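Local coordinates for protein SsfS6 (Streptomyces sp. SF2575, PDB 4FZR) that belongs to the erythromycin biosynthesis protein CIII-like family and has the two-domain architecture of the GT-B fold, at residues 80-85 against 165-170; 263-268 against 364-369. All blocks are in the same frame, centred on the assembly; numbering follows the deposited sequence.

Contact 1: 80-85 against 165-170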
# COMPACT_ATOMS: atom_id res chain seq x y z
N TRP A 80 -26.26 -22.07 5.29
CA TRP A 80 -26.41 -23.15 6.27
C TRP A 80 -26.26 -22.62 7.69
O TRP A 80 -25.31 -21.89 8.00
CB TRP A 80 -25.39 -24.27 6.02
CG TRP A 80 -25.69 -25.09 4.79
CD1 TRP A 80 -26.37 -26.27 4.73
CD2 TRP A 80 -25.31 -24.77 3.45
NE1 TRP A 80 -26.43 -26.71 3.43
CE2 TRP A 80 -25.79 -25.81 2.62
CE3 TRP A 80 -24.61 -23.71 2.86
CZ2 TRP A 80 -25.60 -25.81 1.24
CZ3 TRP A 80 -24.42 -23.72 1.49
CH2 TRP A 80 -24.91 -24.76 0.70
N ASP A 81 -27.19 -23.01 8.55
CA ASP A 81 -27.15 -22.59 9.95
C ASP A 81 -26.24 -23.50 10.78
O ASP A 81 -25.65 -24.45 10.26
CB ASP A 81 -28.56 -22.47 10.55
CG ASP A 81 -29.31 -23.79 10.62
OD1 ASP A 81 -28.67 -24.86 10.71
OD2 ASP A 81 -30.56 -23.75 10.59
N ARG A 82 -26.13 -23.20 12.07
CA ARG A 82 -25.19 -23.90 12.94
C ARG A 82 -25.51 -25.38 13.12
O ARG A 82 -24.63 -26.18 13.46
CB ARG A 82 -25.12 -23.21 14.29
CG ARG A 82 -24.59 -21.78 14.20
CD ARG A 82 -24.33 -21.16 15.56
NE ARG A 82 -23.40 -21.95 16.36
CZ ARG A 82 -22.69 -21.48 17.38
NH1 ARG A 82 -22.79 -20.21 17.73
NH2 ARG A 82 -21.87 -22.29 18.03
N GLU A 83 -26.76 -25.76 12.88
CA GLU A 83 -27.18 -27.15 13.04
C GLU A 83 -26.89 -27.98 11.79
O GLU A 83 -27.07 -29.19 11.78
CB GLU A 83 -28.67 -27.22 13.37
CG GLU A 83 -29.10 -26.29 14.50
CD GLU A 83 -29.42 -27.04 15.78
OE1 GLU A 83 -30.52 -26.82 16.34
OE2 GLU A 83 -28.58 -27.85 16.23
N GLY A 84 -26.44 -27.31 10.73
CA GLY A 84 -26.18 -27.97 9.47
C GLY A 84 -27.42 -28.04 8.60
O GLY A 84 -27.48 -28.83 7.66
N ASN A 85 -28.40 -27.21 8.92
CA ASN A 85 -29.65 -27.15 8.17
C ASN A 85 -29.64 -26.00 7.17
O ASN A 85 -29.24 -24.88 7.50
CB ASN A 85 -30.84 -26.99 9.11
CG ASN A 85 -30.97 -28.15 10.08
OD1 ASN A 85 -30.60 -29.28 9.78
ND2 ASN A 85 -31.51 -27.86 11.26
N VAL A 165 -24.25 -10.66 16.90
CA VAL A 165 -23.86 -10.84 18.29
C VAL A 165 -24.70 -11.94 18.93
O VAL A 165 -24.18 -12.79 19.65
CB VAL A 165 -24.03 -9.54 19.11
CG1 VAL A 165 -23.80 -9.81 20.59
CG2 VAL A 165 -23.07 -8.47 18.60
N GLY A 166 -26.00 -11.92 18.64
CA GLY A 166 -26.91 -12.95 19.10
C GLY A 166 -26.44 -14.35 18.75
O GLY A 166 -26.31 -15.21 19.62
N GLU A 167 -26.17 -14.57 17.46
CA GLU A 167 -25.72 -15.87 16.97
C GLU A 167 -24.45 -16.35 17.69
O GLU A 167 -24.20 -17.55 17.78
CB GLU A 167 -25.47 -15.79 15.46
CG GLU A 167 -25.12 -17.12 14.81
CD GLU A 167 -26.34 -18.00 14.58
OE1 GLU A 167 -27.39 -17.75 15.21
OE2 GLU A 167 -26.25 -18.94 13.76
N LEU A 168 -23.67 -15.41 18.21
CA LEU A 168 -22.42 -15.75 18.89
C LEU A 168 -22.60 -15.88 20.41
O LEU A 168 -21.62 -15.90 21.15
CB LEU A 168 -21.36 -14.69 18.60
CG LEU A 168 -20.79 -14.69 17.18
CD1 LEU A 168 -19.83 -13.53 17.01
CD2 LEU A 168 -20.10 -16.02 16.88
N ALA A 169 -23.85 -16.00 20.85
CA ALA A 169 -24.15 -16.03 22.28
C ALA A 169 -23.31 -17.05 23.05
O ALA A 169 -22.74 -16.73 24.09
CB ALA A 169 -25.64 -16.27 22.51
N PRO A 170 -23.21 -18.29 22.53
CA PRO A 170 -22.43 -19.31 23.24
C PRO A 170 -20.95 -18.96 23.40
O PRO A 170 -20.41 -19.11 24.50
CB PRO A 170 -22.59 -20.55 22.35
CG PRO A 170 -23.83 -20.32 21.59
CD PRO A 170 -23.88 -18.84 21.34
O HOH W 1 -27.68 -20.96 13.40
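The guanidinium of Arg82 meets the backbone of Glu167 at its edge: NH1 lies 3.0 Å from Glu167 O, close to the guanidinium plane. The N-H...O angle of 130° makes this a weak hydrogen bond. Neither face is taken by the other segment; CG of Pro170 approaches NH1 obliquely, while NH2 turns to the carboxylate of Glu171 in a salt bridge. The second flat group, the Glu167 carboxylate, is turned 67° from the guanidinium and is not paired with it. Its OE2 instead rests alongside the aliphatic part of Arg82, 3.3 Å from CG, with NE of the same arginine 4.9 Å from OE2.

The two side chains slide past each other in opposite directions, each reaching toward the other's backbone. Arg82 bends at chi3 (57°), which swings its head over to the last carbonyl of helix 158-167, where the helix end probably adds to the attraction for a positive charge. Glu167 bends at chi2, carrying OE2 back toward the loop. There a water joins OE2 to the backbone N of Arg82, and Arg106 takes the same oxygen in a salt bridge.

Arg82 is presented by a type I turn from Asp81 to Gly84, closed by the backbone bond from Gly84 N to Asp81 O. Asp81 OD1 steadies that turn, accepting a weak bond from Glu83 N and a straighter one from Asn85 N, 3.0 Å from OD1.

This is surface packing within the N-terminal half of the protein. The loop between helices 74-78 and 93-122 reaches across to the junction of helices 158-167 and 169-173. Helix 93-122 touches both partners, with Arg106 and Leu109 against Arg82, and Arg102 against Glu167.

Contact 2: 263-268 against 364-369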
# COMPACT_ATOMS: atom_id res chain seq x y z
N LEU A 263 -27.85 7.50 -25.65
CA LEU A 263 -28.33 8.64 -24.87
C LEU A 263 -27.35 9.82 -24.96
O LEU A 263 -27.58 10.87 -24.36
CB LEU A 263 -28.54 8.25 -23.41
CG LEU A 263 -29.85 7.51 -23.09
CD1 LEU A 263 -29.95 6.21 -23.86
CD2 LEU A 263 -29.95 7.26 -21.59
N GLY A 264 -26.26 9.63 -25.70
CA GLY A 264 -25.27 10.67 -25.88
C GLY A 264 -24.06 10.48 -24.99
O GLY A 264 -23.34 11.43 -24.69
N PHE A 265 -23.82 9.24 -24.58
CA PHE A 265 -22.68 8.93 -23.72
C PHE A 265 -21.57 8.22 -24.49
O PHE A 265 -21.83 7.50 -25.45
CB PHE A 265 -23.11 8.04 -22.55
CG PHE A 265 -23.94 8.74 -21.51
CD1 PHE A 265 -23.43 9.80 -20.79
CD2 PHE A 265 -25.23 8.31 -21.24
CE1 PHE A 265 -24.20 10.44 -19.83
CE2 PHE A 265 -26.00 8.94 -20.28
CZ PHE A 265 -25.48 10.00 -19.57
N GLU A 266 -20.33 8.46 -24.07
CA GLU A 266 -19.23 7.58 -24.43
C GLU A 266 -18.98 6.68 -23.22
O GLU A 266 -18.71 7.16 -22.12
CB GLU A 266 -17.97 8.38 -24.77
CG GLU A 266 -16.77 7.50 -25.07
CD GLU A 266 -15.46 8.27 -25.08
OE1 GLU A 266 -15.39 9.35 -24.45
OE2 GLU A 266 -14.50 7.79 -25.72
N VAL A 267 -19.06 5.37 -23.43
CA VAL A 267 -19.06 4.42 -22.32
C VAL A 267 -17.73 3.69 -22.14
O VAL A 267 -17.16 3.16 -23.09
CB VAL A 267 -20.17 3.36 -22.51
CG1 VAL A 267 -20.03 2.24 -21.49
CG2 VAL A 267 -21.54 4.01 -22.41
N VAL A 268 -17.25 3.67 -20.90
CA VAL A 268 -16.13 2.80 -20.54
C VAL A 268 -16.66 1.78 -19.54
O VAL A 268 -17.47 2.10 -18.67
CB VAL A 268 -14.94 3.59 -19.93
CG1 VAL A 268 -14.45 4.64 -20.92
CG2 VAL A 268 -15.33 4.22 -18.61
N ARG A 364 -31.92 11.31 -17.20
CA ARG A 364 -32.39 12.24 -16.18
C ARG A 364 -31.21 13.00 -15.57
O ARG A 364 -31.26 14.22 -15.41
CB ARG A 364 -33.13 11.46 -15.09
CG ARG A 364 -34.07 12.27 -14.23
CD ARG A 364 -34.91 11.35 -13.35
NE ARG A 364 -35.62 12.06 -12.30
CZ ARG A 364 -36.18 11.46 -11.25
NH1 ARG A 364 -36.11 10.14 -11.11
NH2 ARG A 364 -36.82 12.18 -10.33
N ILE A 365 -30.15 12.27 -15.24
CA ILE A 365 -28.94 12.86 -14.67
C ILE A 365 -28.19 13.66 -15.73
O ILE A 365 -27.61 14.71 -15.44
CB ILE A 365 -28.01 11.77 -14.11
CG1 ILE A 365 -28.59 11.23 -12.81
CG2 ILE A 365 -26.61 12.32 -13.88
CD1 ILE A 365 -28.15 9.83 -12.50
N ARG A 366 -28.20 13.15 -16.95
CA ARG A 366 -27.52 13.79 -18.07
C ARG A 366 -28.09 15.17 -18.37
O ARG A 366 -27.41 16.01 -18.96
CB ARG A 366 -27.63 12.90 -19.32
CG ARG A 366 -26.86 13.38 -20.55
CD ARG A 366 -27.52 12.84 -21.81
NE ARG A 366 -28.88 13.36 -21.95
CZ ARG A 366 -29.88 12.74 -22.59
NH1 ARG A 366 -29.69 11.56 -23.16
NH2 ARG A 366 -31.08 13.30 -22.64
N ASP A 367 -29.33 15.41 -17.97
CA ASP A 367 -30.01 16.67 -18.27
C ASP A 367 -30.17 17.55 -17.03
O ASP A 367 -30.14 18.77 -17.13
CB ASP A 367 -31.37 16.40 -18.91
CG ASP A 367 -31.26 15.78 -20.29
OD1 ASP A 367 -30.26 16.05 -20.99
OD2 ASP A 367 -32.17 15.02 -20.68
N ASP A 368 -30.34 16.92 -15.87
CA ASP A 368 -30.55 17.65 -14.63
C ASP A 368 -29.22 17.86 -13.90
O ASP A 368 -28.61 16.90 -13.42
CB ASP A 368 -31.55 16.90 -13.74
CG ASP A 368 -31.98 17.72 -12.53
OD1 ASP A 368 -31.29 18.69 -12.19
OD2 ASP A 368 -33.02 17.37 -11.93
N SER A 369 -28.79 19.11 -13.82
CA SER A 369 -27.48 19.45 -13.25
C SER A 369 -27.48 19.43 -11.72
O SER A 369 -26.44 19.63 -11.09
CB SER A 369 -27.03 20.82 -13.75
OG SER A 369 -27.94 21.83 -13.33
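Arg366 reaches from the end of helix 358-367 to the loop around Leu263, and its polar contact there is a single bond. NH1 meets Leu263 O on a lone pair in the carbonyl plane, though the oxygen sits 30° out of the guanidinium plane. The modelled separation of NH1 and Leu263 O is 2.5 Å, shorter than usual, so little should be read into its strength.

The ionic contact is made within the helix segment. Asp367 is gripped side-on by NE and NH2 of Arg366, with NH2 2.8 Å from OD2, which fixes the rotation of the guanidinium.

Nonpolar packing follows the stem of the arginine. CB lies 3.6 Å from CZ of Phe265, and CG is close to the same ring corner. Because CG stands anti to the backbone N (chi1 -175°), the stem extends past the ring before bending at chi3. Phe265 also touches Cys362, and Leu263 rests on Leu359 and Ala363 of the same helix.

The arrangement joins the loop leading into strand 266-269 to a flanking helix, as in the parallel alpha/beta, Rossmann-like C-terminal domain of a GT-B fold.

In the fold
Contacts 1 and 2 belong to the N-terminal and C-terminal domains respectively, on opposite sides of the chain's centre; their nearest atoms are about 33 Å apart, and they have no secondary-structure element in common. In each, an arginine donates to a main-chain carbonyl and also pairs with an acid. Their settings differ. Contact 1 lies at the surface between a loop and a helix junction, and is largely polar, with a water and charges shared with helix 93-122. Contact 2 is partly buried: it ties a helix to the approach of a sheet strand, and a buried phenylalanine packs on the arginine stem, whereas no aromatic ring takes part across contact 1.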